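Local coordinates for conserved hypothetical protein (Pyrococcus furiosus, PDB 1Y81) that is of unknown function but belongs to the CoA-binding domain family, has a Rossmann-like fold and holds coenzyme A in its pocket, at residues E43-N48 / E65-V70; I33-L38 / E53-K58; G21-P26 / P49-I54. All blocks are in the same frame, centred on the assembly; numbering follows the deposited sequence.

Contact 1. Residues E43-N48 / E65-V70; sequences EVLPVN and ELPKDV. With COA (coenzyme A), chain C.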
loop_
_atom_site.group_PDB
_atom_site.type_symbol
_atom_site.label_atom_id
_atom_site.label_comp_id
_atom_site.label_asym_id
_atom_site.label_seq_id
_atom_site.Cartn_x
_atom_site.Cartn_y
_atom_site.Cartn_z
ATOM N N GLU A 43 6.004 8.018 -8.434
ATOM C CA GLU A 43 6.079 6.685 -9.035
ATOM C C GLU A 43 5.204 5.744 -8.177
ATOM O O GLU A 43 5.422 5.595 -6.963
ATOM C CB GLU A 43 7.540 6.211 -9.076
ATOM C CG GLU A 43 7.765 4.789 -9.554
ATOM C CD GLU A 43 9.255 4.463 -9.785
ATOM O OE1 GLU A 43 9.553 3.341 -10.257
ATOM O OE2 GLU A 43 10.119 5.329 -9.500
ATOM N N VAL A 44 4.211 5.129 -8.803
ATOM C CA VAL A 44 3.270 4.296 -8.053
ATOM C C VAL A 44 3.180 2.885 -8.623
ATOM O O VAL A 44 2.959 2.691 -9.826
ATOM C CB VAL A 44 1.860 4.940 -7.916
ATOM C CG1 VAL A 44 1.056 4.204 -6.844
ATOM C CG2 VAL A 44 1.955 6.436 -7.550
ATOM N N LEU A 45 3.387 1.911 -7.749
ATOM C CA LEU A 45 3.426 0.521 -8.132
ATOM C C LEU A 45 2.183 -0.146 -7.559
ATOM O O LEU A 45 2.143 -0.435 -6.371
ATOM C CB LEU A 45 4.697 -0.167 -7.613
ATOM C CG LEU A 45 5.983 0.098 -8.437
ATOM C CD1 LEU A 45 6.414 1.556 -8.373
ATOM C CD2 LEU A 45 7.104 -0.776 -7.935
ATOM N N PRO A 46 1.180 -0.398 -8.415
ATOM C CA PRO A 46 -0.017 -1.070 -7.926
ATOM C C PRO A 46 0.236 -2.518 -7.482
ATOM O O PRO A 46 1.055 -3.247 -8.080
ATOM C CB PRO A 46 -0.980 -1.054 -9.134
ATOM C CG PRO A 46 -0.233 -0.553 -10.267
ATOM C CD PRO A 46 1.110 -0.079 -9.847
ATOM N N VAL A 47 -0.474 -2.941 -6.440
ATOM C CA VAL A 47 -0.369 -4.299 -5.981
ATOM C C VAL A 47 -1.783 -4.872 -5.777
ATOM O O VAL A 47 -2.532 -4.431 -4.889
ATOM C CB VAL A 47 0.459 -4.406 -4.651
ATOM C CG1 VAL A 47 0.459 -5.827 -4.126
ATOM C CG2 VAL A 47 1.914 -3.784 -4.822
ATOM N N ASN A 48 -2.136 -5.841 -6.616
ATOM C CA ASN A 48 -3.467 -6.478 -6.592
ATOM C C ASN A 48 -3.431 -7.695 -7.531
ATOM O O ASN A 48 -3.209 -7.530 -8.724
ATOM C CB ASN A 48 -4.566 -5.486 -7.015
ATOM C CG ASN A 48 -6.005 -6.081 -6.873
ATOM O OD1 ASN A 48 -6.206 -7.294 -6.997
ATOM N ND2 ASN A 48 -6.975 -5.222 -6.610
ATOM N N GLU A 65 7.125 -9.367 -4.526
ATOM C CA GLU A 65 7.654 -9.113 -5.875
ATOM C C GLU A 65 8.122 -7.681 -6.103
ATOM O O GLU A 65 8.672 -7.366 -7.168
ATOM C CB GLU A 65 6.598 -9.437 -6.930
ATOM C CG GLU A 65 6.121 -10.858 -6.943
ATOM C CD GLU A 65 4.890 -11.043 -7.821
ATOM O OE1 GLU A 65 4.421 -10.050 -8.439
ATOM O OE2 GLU A 65 4.389 -12.182 -7.886
ATOM N N LEU A 66 7.891 -6.804 -5.120
ATOM C CA LEU A 66 8.208 -5.397 -5.274
ATOM C C LEU A 66 9.726 -5.169 -5.301
ATOM O O LEU A 66 10.477 -5.911 -4.647
ATOM C CB LEU A 66 7.607 -4.573 -4.134
ATOM C CG LEU A 66 6.090 -4.367 -4.093
ATOM C CD1 LEU A 66 5.699 -3.806 -2.709
ATOM C CD2 LEU A 66 5.611 -3.445 -5.215
ATOM N N PRO A 67 10.180 -4.165 -6.070
ATOM C CA PRO A 67 11.583 -3.740 -5.948
ATOM C C PRO A 67 11.900 -3.197 -4.556
ATOM O O PRO A 67 11.041 -2.579 -3.912
ATOM C CB PRO A 67 11.720 -2.639 -7.004
ATOM C CG PRO A 67 10.353 -2.242 -7.355
ATOM C CD PRO A 67 9.465 -3.418 -7.115
ATOM N N LYS A 68 13.131 -3.413 -4.107
ATOM C CA LYS A 68 13.510 -3.113 -2.733
ATOM C C LYS A 68 13.616 -1.606 -2.425
ATOM O O LYS A 68 13.690 -1.215 -1.256
ATOM C CB LYS A 68 14.805 -3.862 -2.364
ATOM C CG LYS A 68 14.728 -5.392 -2.597
ATOM C CD LYS A 68 13.817 -6.106 -1.589
ATOM C CE LYS A 68 13.552 -7.558 -1.998
ATOM N NZ LYS A 68 12.607 -8.270 -1.062
ATOM N N ASP A 69 13.593 -0.776 -3.473
ATOM C CA ASP A 69 13.711 0.681 -3.328
ATOM C C ASP A 69 12.358 1.431 -3.196
ATOM O O ASP A 69 12.308 2.653 -3.316
ATOM C CB ASP A 69 14.568 1.277 -4.467
ATOM C CG ASP A 69 13.892 1.193 -5.821
ATOM O OD1 ASP A 69 12.900 0.448 -5.965
ATOM O OD2 ASP A 69 14.360 1.876 -6.759
ATOM N N VAL A 70 11.275 0.690 -2.960
ATOM C CA VAL A 70 9.972 1.300 -2.645
ATOM C C VAL A 70 10.073 2.037 -1.289
ATOM O O VAL A 70 10.556 1.468 -0.312
ATOM C CB VAL A 70 8.844 0.215 -2.652
ATOM C CG1 VAL A 70 7.591 0.684 -1.934
ATOM C CG2 VAL A 70 8.525 -0.213 -4.095
HETATM N N1A COA C . -3.397 -7.803 -2.140
HETATM C C2A COA C . -3.714 -6.706 -2.900
HETATM N N3A COA C . -5.026 -6.335 -3.064
HETATM C C4A COA C . -6.015 -7.081 -2.505
HETATM C C5A COA C . -5.726 -8.202 -1.732
HETATM C C6A COA C . -4.400 -8.567 -1.546
HETATM N N6A COA C . -4.096 -9.634 -0.824
HETATM N N7A COA C . -6.900 -8.717 -1.288
HETATM C C8A COA C . -7.908 -7.942 -1.760
HETATM N N9A COA C . -7.371 -6.935 -2.515
HETATM C C1B COA C . -8.073 -5.871 -3.265
HETATM C C2B COA C . -9.544 -6.195 -3.527
HETATM O O2B COA C . -9.747 -7.278 -4.469
HETATM C C3B COA C . -10.003 -4.801 -3.973
HETATM O O3B COA C . -9.716 -4.531 -5.332
HETATM P P3B COA C . -10.775 -4.910 -6.508
HETATM O O7A COA C . -10.064 -5.586 -7.644
HETATM O O8A COA C . -11.388 -3.626 -6.939
HETATM O O9A COA C . -11.736 -5.922 -5.962
HETATM C C4B COA C . -9.154 -3.831 -3.140
HETATM O O4B COA C . -8.053 -4.603 -2.635
HETATM C C5B COA C . -9.936 -3.178 -1.983
HETATM O O5B COA C . -10.470 -4.213 -1.183
HETATM P P1A COA C . -12.043 -4.279 -0.846
HETATM O O1A COA C . -12.360 -5.583 -0.156
HETATM O O2A COA C . -12.845 -4.004 -2.098
HETATM O O3A COA C . -12.141 -3.079 0.223
HETATM P P2A COA C . -12.945 -1.706 0.012
HETATM O O4A COA C . -14.425 -1.985 -0.055
HETATM O O5A COA C . -12.494 -0.875 -1.133
HETATM O O6A COA C . -12.598 -0.912 1.354
HETATM C CBP COA C . -11.188 -0.146 3.147
HETATM C CCP COA C . -11.271 -0.515 1.649
HETATM C CDP COA C . -9.735 0.254 3.434
HETATM C CEP COA C . -11.521 -1.370 3.997
HETATM C CAP COA C . -12.183 0.987 3.488
HETATM O OAP COA C . -12.187 1.246 4.881
HETATM C C9P COA C . -11.726 2.198 2.724
HETATM O O9P COA C . -12.273 2.435 1.465
HETATM N N8P COA C . -10.770 2.940 3.298
HETATM C C7P COA C . -10.114 4.092 2.694
HETATM C C6P COA C . -10.895 5.349 2.755
HETATM C C5P COA C . -10.046 6.444 2.175
HETATM O O5P COA C . -8.998 6.222 1.524
HETATM N N4P COA C . -10.561 7.619 2.429
HETATM C C3P COA C . -10.029 8.882 2.036
HETATM C C2P COA C . -9.860 9.783 3.260
HETATM S S1P COA C . -8.618 9.092 4.403
#
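L45 carries most of this contact. It sits on strand 43-47 and faces the loop 65-70. L45 CB lies 4.2 Å from L66 CD2. CG is anti to the carbonyl carbon (chi1 -79°). With chi2 at 66°, CD2 ends up anti to CA, so this methyl is the one carried furthest out. There it meets the CG and CD carbons of P67 tip to tip, with L45 CD2 3.6 Å from P67 CG and equally near P67 CD. The same methyl has two looser neighbours: L45 CD2 is 4.1 Å from L66 CD2 and 4.1 Å from V70 CG2. One methyl thus fits among three side chains of the loop. V47, two residues on, repeats the approach with one branch. V47 CG2 comes tip to tip against L66 CD2 at 3.7 Å. No hydrogen bond joins the two segments, so the contact is purely apolar. The type I turn from P67 to V70 brings V70 back beside P67, and L66 precedes it. At the outer end E43 and D69 carry like charges, with E43 OE2 6.1 Å from D69 OD2. K16 makes a salt bridge to D69 and a long, weak ion pair to E43, which may ease any repulsion.

Just past the strand, N48 reaches coenzyme A. N48 ND2 donates to O7A of the ribose 3'-phosphate at 3.3 Å, with an N-H...O angle of 142°. A weak second bond runs from N48 ND2 to O3B at 3.1 Å. The amide is held by A22 O at ND2 and by N50 N at OD1. N48 thus lies at the C-terminal edge of the parallel sheet. A residue there, just after the second strand and bonded to the phosphate on the adenosine ribose, fits a Rossmann-like nucleotide site.

Contact 2. Residues I33-L38 / E53-K58; sequences ILKDLL and EIEGLK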
loop_
_atom_site.group_PDB
_atom_site.type_symbol
_atom_site.label_atom_id
_atom_site.label_comp_id
_atom_site.label_asym_id
_atom_site.label_seq_id
_atom_site.Cartn_x
_atom_site.Cartn_y
_atom_site.Cartn_z
ATOM N N ILE A 33 -6.824 6.873 -5.464
ATOM C CA ILE A 33 -5.503 7.177 -4.905
ATOM C C ILE A 33 -4.414 7.033 -5.979
ATOM O O ILE A 33 -3.584 7.932 -6.145
ATOM C CB ILE A 33 -5.193 6.305 -3.670
ATOM C CG1 ILE A 33 -6.195 6.627 -2.535
ATOM C CG2 ILE A 33 -3.715 6.488 -3.190
ATOM C CD1 ILE A 33 -6.198 5.590 -1.450
ATOM N N LEU A 34 -4.439 5.911 -6.709
ATOM C CA LEU A 34 -3.460 5.664 -7.786
ATOM C C LEU A 34 -3.401 6.837 -8.752
ATOM O O LEU A 34 -2.302 7.360 -9.047
ATOM C CB LEU A 34 -3.799 4.376 -8.550
ATOM C CG LEU A 34 -2.877 3.976 -9.728
ATOM C CD1 LEU A 34 -1.425 3.995 -9.324
ATOM C CD2 LEU A 34 -3.243 2.593 -10.210
ATOM N N LYS A 35 -4.572 7.259 -9.245
ATOM C CA LYS A 35 -4.657 8.398 -10.185
ATOM C C LYS A 35 -4.162 9.698 -9.546
ATOM O O LYS A 35 -3.375 10.436 -10.163
ATOM C CB LYS A 35 -6.075 8.563 -10.748
ATOM C CG LYS A 35 -6.461 7.452 -11.708
ATOM C CD LYS A 35 -7.766 7.702 -12.396
ATOM C CE LYS A 35 -8.198 6.475 -13.194
ATOM N NZ LYS A 35 -9.677 6.457 -13.486
ATOM N N ASP A 36 -4.591 9.954 -8.306
ATOM C CA ASP A 36 -4.163 11.157 -7.581
ATOM C C ASP A 36 -2.639 11.238 -7.433
ATOM O O ASP A 36 -2.028 12.283 -7.746
ATOM C CB ASP A 36 -4.806 11.233 -6.200
ATOM C CG ASP A 36 -4.390 12.488 -5.446
ATOM O OD1 ASP A 36 -4.863 13.578 -5.822
ATOM O OD2 ASP A 36 -3.583 12.381 -4.512
ATOM N N LEU A 37 -2.026 10.148 -6.954
ATOM C CA LEU A 37 -0.578 10.129 -6.693
ATOM C C LEU A 37 0.248 10.260 -7.973
ATOM O O LEU A 37 1.268 10.964 -7.975
ATOM C CB LEU A 37 -0.179 8.890 -5.901
ATOM C CG LEU A 37 -0.732 8.820 -4.466
ATOM C CD1 LEU A 37 -0.278 7.529 -3.790
ATOM C CD2 LEU A 37 -0.358 10.062 -3.621
ATOM N N LEU A 38 -0.208 9.609 -9.054
ATOM C CA LEU A 38 0.422 9.757 -10.382
ATOM C C LEU A 38 0.358 11.194 -10.895
ATOM O O LEU A 38 1.332 11.698 -11.471
ATOM C CB LEU A 38 -0.229 8.823 -11.418
ATOM C CG LEU A 38 -0.020 7.328 -11.256
ATOM C CD1 LEU A 38 -0.925 6.599 -12.227
ATOM C CD2 LEU A 38 1.466 6.931 -11.442
ATOM N N GLU A 53 -2.284 -5.142 -15.124
ATOM C CA GLU A 53 -1.930 -3.713 -15.257
ATOM C C GLU A 53 -3.068 -2.826 -14.783
ATOM O O GLU A 53 -4.244 -3.206 -14.886
ATOM C CB GLU A 53 -1.538 -3.326 -16.710
ATOM C CG GLU A 53 -2.638 -3.537 -17.799
ATOM C CD GLU A 53 -3.752 -2.460 -17.814
ATOM O OE1 GLU A 53 -3.519 -1.308 -17.429
ATOM O OE2 GLU A 53 -4.890 -2.784 -18.228
ATOM N N ILE A 54 -2.715 -1.660 -14.249
ATOM C CA ILE A 54 -3.687 -0.588 -13.989
ATOM C C ILE A 54 -3.139 0.739 -14.522
ATOM O O ILE A 54 -2.009 1.099 -14.220
ATOM C CB ILE A 54 -4.033 -0.447 -12.470
ATOM C CG1 ILE A 54 -4.424 -1.801 -11.860
ATOM C CG2 ILE A 54 -5.150 0.615 -12.272
ATOM C CD1 ILE A 54 -4.599 -1.770 -10.328
ATOM N N GLU A 55 -3.948 1.461 -15.311
ATOM C CA GLU A 55 -3.516 2.695 -16.000
ATOM C C GLU A 55 -2.238 2.423 -16.830
ATOM O O GLU A 55 -1.388 3.305 -17.003
ATOM C CB GLU A 55 -3.312 3.863 -15.013
ATOM C CG GLU A 55 -4.623 4.435 -14.411
ATOM C CD GLU A 55 -5.560 4.985 -15.469
ATOM O OE1 GLU A 55 -5.198 5.983 -16.116
ATOM O OE2 GLU A 55 -6.658 4.415 -15.666
ATOM N N GLY A 56 -2.125 1.191 -17.323
ATOM C CA GLY A 56 -0.978 0.781 -18.148
ATOM C C GLY A 56 0.217 0.361 -17.317
ATOM O O GLY A 56 1.177 -0.186 -17.841
ATOM N N LEU A 57 0.158 0.626 -16.015
ATOM C CA LEU A 57 1.260 0.288 -15.108
ATOM C C LEU A 57 1.231 -1.162 -14.678
ATOM O O LEU A 57 0.188 -1.687 -14.299
ATOM C CB LEU A 57 1.220 1.184 -13.859
ATOM C CG LEU A 57 1.388 2.687 -14.041
ATOM C CD1 LEU A 57 1.080 3.395 -12.741
ATOM C CD2 LEU A 57 2.818 3.021 -14.548
ATOM N N LYS A 58 2.397 -1.807 -14.723
ATOM C CA LYS A 58 2.570 -3.154 -14.230
ATOM C C LYS A 58 1.969 -3.272 -12.795
ATOM O O LYS A 58 2.306 -2.485 -11.909
ATOM C CB LYS A 58 4.063 -3.501 -14.201
ATOM C CG LYS A 58 4.434 -4.668 -13.302
ATOM C CD LYS A 58 4.105 -5.963 -13.917
ATOM C CE LYS A 58 4.548 -7.115 -13.029
ATOM N NZ LYS A 58 4.365 -8.388 -13.793
#
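Apolar side chains join helix 29-39 to a small hairpin. L34 meets I54 and, loosely, L57, while L38 meets L57. L34 has CG anti to the backbone N (chi1 179°), which sends its branch out from the helix to cross I54 obliquely. L34 CD2 stands 3.4 Å from I54 CG2, tighter than usual for two methyls. The other branch makes a loose touch, L34 CD1 to L57 CD1 at 4.3 Å. One turn later L38 reaches L57 tip to tip. L57 CD1 is 3.8 Å from L38 CD2 and about as far from L38 CD1, so it faces both methyls of L38. The inner side of this cluster is closed by strand 43-47, where V44 packs on L34 and L38, and P46 on I54.

On the solvent side lie K35 and E55, both exposed. K35 runs extended beyond CG and crosses the bent chain of E55 at about a right angle. Its CE methylene, not its amine, comes closest: K35 CE is 3.6 Å from E55 OE2. K35 NZ stays 4.2 Å from E55 OE2, beyond a salt bridge, and makes a weak hydrogen bond to N31 instead.

The hairpin has its own hydrogen bonds. I54 N donates to L57 O at 2.9 Å, and L57 N returns the bond to I54 O. The type I' turn between them needs positive phi at E55 (54°) and G56. E53 braces it with its carboxylate: G56 N meets E53 OE1 at 2.9 Å, nearly along the C-O axis.

No hydrogen bond crosses from helix to hairpin. The hairpin is stiffened by its own bonds and is joined to the helix by methyl contacts, to which the opposite charges of K35 and E55 may add a weak electrostatic attraction.

Contact 3. Residues G21-P26 / P49-I54; sequences GASKNP and PNYDEI. With COA (coenzyme A), chain C.
The loop after the first strand of the Rossmann-like fold, 21-26, meets residues 49-54, a loop running into strand 53-54, beside the ribose 3'-phosphate of coenzyme A. The Y51 ring is its centre. K24 crosses it obliquely, and K24 CG sits over one face in a CH-pi contact, 4.1 Å from the Y51 ring centroid and 20° off the normal. N50 CB lies over the centre of the opposite face, so the ring is held from both sides. Past the ring K24 bends at chi3 (93°) and chi4 (85°) and meets E53 at about a right angle. K24 NZ makes a salt bridge to E53 OE2 at 2.6 Å. K24 NZ also bonds to E53 O at 3.3 Å, from above the carbonyl plane. Beneath the loop, I54 CD1 turns to A22 CB, 3.7 Å away.

Two hydroxyls face the phosphate. Y51 OH donates to O7A of coenzyme A at 2.6 Å, and S23 OG donates to O8A at 2.6 Å. They grip different oxygens of one phosphate, probably steadying its charge. S23 OG also accepts from N25 N at 2.9 Å, which closes an ST turn.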
loop_
_atom_site.group_PDB
_atom_site.type_symbol
_atom_site.label_atom_id
_atom_site.label_comp_id
_atom_site.label_asym_id
_atom_site.label_seq_id
_atom_site.Cartn_x
_atom_site.Cartn_y
_atom_site.Cartn_z
ATOM N N GLY A 21 -4.045 -2.934 -2.812
ATOM C CA GLY A 21 -5.467 -2.687 -3.027
ATOM C C GLY A 21 -5.757 -1.733 -4.168
ATOM O O GLY A 21 -6.917 -1.346 -4.373
ATOM N N ALA A 22 -4.719 -1.353 -4.929
ATOM C CA ALA A 22 -4.922 -0.592 -6.168
ATOM C C ALA A 22 -5.950 -1.330 -7.009
ATOM O O ALA A 22 -5.966 -2.531 -7.012
ATOM C CB ALA A 22 -3.620 -0.475 -6.958
ATOM N N SER A 23 -6.812 -0.585 -7.705
ATOM C CA SER A 23 -7.912 -1.194 -8.430
ATOM C C SER A 23 -8.150 -0.478 -9.746
ATOM O O SER A 23 -7.784 0.688 -9.888
ATOM C CB SER A 23 -9.188 -1.120 -7.591
ATOM O OG SER A 23 -10.262 -1.685 -8.309
ATOM N N LYS A 24 -8.734 -1.211 -10.710
ATOM C CA LYS A 24 -9.194 -0.609 -11.960
ATOM C C LYS A 24 -10.595 -0.012 -11.817
ATOM O O LYS A 24 -11.052 0.707 -12.696
ATOM C CB LYS A 24 -9.212 -1.656 -13.069
ATOM C CG LYS A 24 -7.867 -2.023 -13.636
ATOM C CD LYS A 24 -8.019 -3.168 -14.634
ATOM C CE LYS A 24 -8.194 -2.667 -16.022
ATOM N NZ LYS A 24 -6.870 -2.409 -16.636
ATOM N N ASN A 25 -11.282 -0.349 -10.717
ATOM C CA ASN A 25 -12.627 0.157 -10.439
ATOM C C ASN A 25 -12.581 1.633 -10.024
ATOM O O ASN A 25 -12.097 1.947 -8.934
ATOM C CB ASN A 25 -13.304 -0.704 -9.353
ATOM C CG ASN A 25 -14.751 -0.275 -9.065
ATOM O OD1 ASN A 25 -15.210 0.805 -9.496
ATOM N ND2 ASN A 25 -15.474 -1.117 -8.325
ATOM N N PRO A 26 -13.080 2.549 -10.898
ATOM C CA PRO A 26 -12.984 4.000 -10.594
ATOM C C PRO A 26 -13.725 4.441 -9.336
ATOM O O PRO A 26 -13.417 5.511 -8.784
ATOM C CB PRO A 26 -13.551 4.680 -11.845
ATOM C CG PRO A 26 -14.362 3.610 -12.538
ATOM C CD PRO A 26 -13.748 2.295 -12.194
ATOM N N PRO A 49 -3.633 -8.915 -6.985
ATOM C CA PRO A 49 -3.622 -10.169 -7.792
ATOM C C PRO A 49 -4.666 -10.221 -8.928
ATOM O O PRO A 49 -4.508 -11.021 -9.854
ATOM C CB PRO A 49 -3.937 -11.271 -6.763
ATOM C CG PRO A 49 -3.714 -10.666 -5.423
ATOM C CD PRO A 49 -3.877 -9.176 -5.550
ATOM N N ASN A 50 -5.710 -9.384 -8.857
ATOM C CA ASN A 50 -6.779 -9.362 -9.886
ATOM C C ASN A 50 -6.376 -8.751 -11.234
ATOM O O ASN A 50 -7.024 -9.019 -12.270
ATOM C CB ASN A 50 -8.016 -8.586 -9.389
ATOM C CG ASN A 50 -8.824 -9.336 -8.344
ATOM O OD1 ASN A 50 -9.591 -8.720 -7.595
ATOM N ND2 ASN A 50 -8.683 -10.648 -8.287
ATOM N N TYR A 51 -5.345 -7.899 -11.224
ATOM C CA TYR A 51 -5.001 -7.097 -12.402
ATOM C C TYR A 51 -3.568 -7.317 -12.807
ATOM O O TYR A 51 -2.689 -7.390 -11.951
ATOM C CB TYR A 51 -5.271 -5.596 -12.145
ATOM C CG TYR A 51 -6.647 -5.360 -11.574
ATOM C CD1 TYR A 51 -7.783 -5.628 -12.341
ATOM C CD2 TYR A 51 -6.821 -4.894 -10.264
ATOM C CE1 TYR A 51 -9.049 -5.438 -11.831
ATOM C CE2 TYR A 51 -8.100 -4.695 -9.731
ATOM C CZ TYR A 51 -9.213 -4.985 -10.529
ATOM O OH TYR A 51 -10.491 -4.812 -10.055
ATOM N N ASP A 52 -3.331 -7.438 -14.114
ATOM C CA ASP A 52 -1.956 -7.514 -14.612
ATOM C C ASP A 52 -1.389 -6.109 -14.888
ATOM O O ASP A 52 -0.171 -5.916 -14.861
ATOM C CB ASP A 52 -1.843 -8.433 -15.846
ATOM C CG ASP A 52 -2.410 -7.813 -17.088
ATOM O OD1 ASP A 52 -3.481 -7.166 -17.001
ATOM O OD2 ASP A 52 -1.782 -7.970 -18.170
ATOM N N GLU A 53 -2.284 -5.142 -15.124
ATOM C CA GLU A 53 -1.930 -3.713 -15.257
ATOM C C GLU A 53 -3.068 -2.826 -14.783
ATOM O O GLU A 53 -4.244 -3.206 -14.886
ATOM C CB GLU A 53 -1.538 -3.326 -16.710
ATOM C CG GLU A 53 -2.638 -3.537 -17.799
ATOM C CD GLU A 53 -3.752 -2.460 -17.814
ATOM O OE1 GLU A 53 -3.519 -1.308 -17.429
ATOM O OE2 GLU A 53 -4.890 -2.784 -18.228
ATOM N N ILE A 54 -2.715 -1.660 -14.249
ATOM C CA ILE A 54 -3.687 -0.588 -13.989
ATOM C C ILE A 54 -3.139 0.739 -14.522
ATOM O O ILE A 54 -2.009 1.099 -14.220
ATOM C CB ILE A 54 -4.033 -0.447 -12.470
ATOM C CG1 ILE A 54 -4.424 -1.801 -11.860
ATOM C CG2 ILE A 54 -5.150 0.615 -12.272
ATOM C CD1 ILE A 54 -4.599 -1.770 -10.328
HETATM N N1A COA C . -3.397 -7.803 -2.140
HETATM C C2A COA C . -3.714 -6.706 -2.900
HETATM N N3A COA C . -5.026 -6.335 -3.064
HETATM C C4A COA C . -6.015 -7.081 -2.505
HETATM C C5A COA C . -5.726 -8.202 -1.732
HETATM C C6A COA C . -4.400 -8.567 -1.546
HETATM N N6A COA C . -4.096 -9.634 -0.824
HETATM N N7A COA C . -6.900 -8.717 -1.288
HETATM C C8A COA C . -7.908 -7.942 -1.760
HETATM N N9A COA C . -7.371 -6.935 -2.515
HETATM C C1B COA C . -8.073 -5.871 -3.265
HETATM C C2B COA C . -9.544 -6.195 -3.527
HETATM O O2B COA C . -9.747 -7.278 -4.469
HETATM C C3B COA C . -10.003 -4.801 -3.973
HETATM O O3B COA C . -9.716 -4.531 -5.332
HETATM P P3B COA C . -10.775 -4.910 -6.508
HETATM O O7A COA C . -10.064 -5.586 -7.644
HETATM O O8A COA C . -11.388 -3.626 -6.939
HETATM O O9A COA C . -11.736 -5.922 -5.962
HETATM C C4B COA C . -9.154 -3.831 -3.140
HETATM O O4B COA C . -8.053 -4.603 -2.635
HETATM C C5B COA C . -9.936 -3.178 -1.983
HETATM O O5B COA C . -10.470 -4.213 -1.183
HETATM P P1A COA C . -12.043 -4.279 -0.846
HETATM O O1A COA C . -12.360 -5.583 -0.156
HETATM O O2A COA C . -12.845 -4.004 -2.098
HETATM O O3A COA C . -12.141 -3.079 0.223
HETATM P P2A COA C . -12.945 -1.706 0.012
HETATM O O4A COA C . -14.425 -1.985 -0.055
HETATM O O5A COA C . -12.494 -0.875 -1.133
HETATM O O6A COA C . -12.598 -0.912 1.354
HETATM C CBP COA C . -11.188 -0.146 3.147
HETATM C CCP COA C . -11.271 -0.515 1.649
HETATM C CDP COA C . -9.735 0.254 3.434
HETATM C CEP COA C . -11.521 -1.370 3.997
HETATM C CAP COA C . -12.183 0.987 3.488
HETATM O OAP COA C . -12.187 1.246 4.881
HETATM C C9P COA C . -11.726 2.198 2.724
HETATM O O9P COA C . -12.273 2.435 1.465
HETATM N N8P COA C . -10.770 2.940 3.298
HETATM C C7P COA C . -10.114 4.092 2.694
HETATM C C6P COA C . -10.895 5.349 2.755
HETATM C C5P COA C . -10.046 6.444 2.175
HETATM O O5P COA C . -8.998 6.222 1.524
HETATM N N4P COA C . -10.561 7.619 2.429
HETATM C C3P COA C . -10.029 8.882 2.036
HETATM C C2P COA C . -9.860 9.783 3.260
HETATM S S1P COA C . -8.618 9.092 4.403
#

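Overall arrangement
From the N terminus, strand 16-20 leads into 21-26, the first half of contact 3. Helix 29-39 follows with 33-38 of contact 2, then strand 43-47 with the first half of contact 1. The chain then closes the three in the same order. Residues 49-54 come back to 21-26, 53-58 come back to 33-38, and 65-70 come back to 43-48. Contact 1 crosses contacts 2 and 3, while contacts 2 and 3 end on the same stretch and share E53 and I54. V47 O probably accepts from G21 N, linking contacts 1 and 3. Together the contacts tie a beta-alpha-beta crossover to the hairpin and to the loop before strand 72-75.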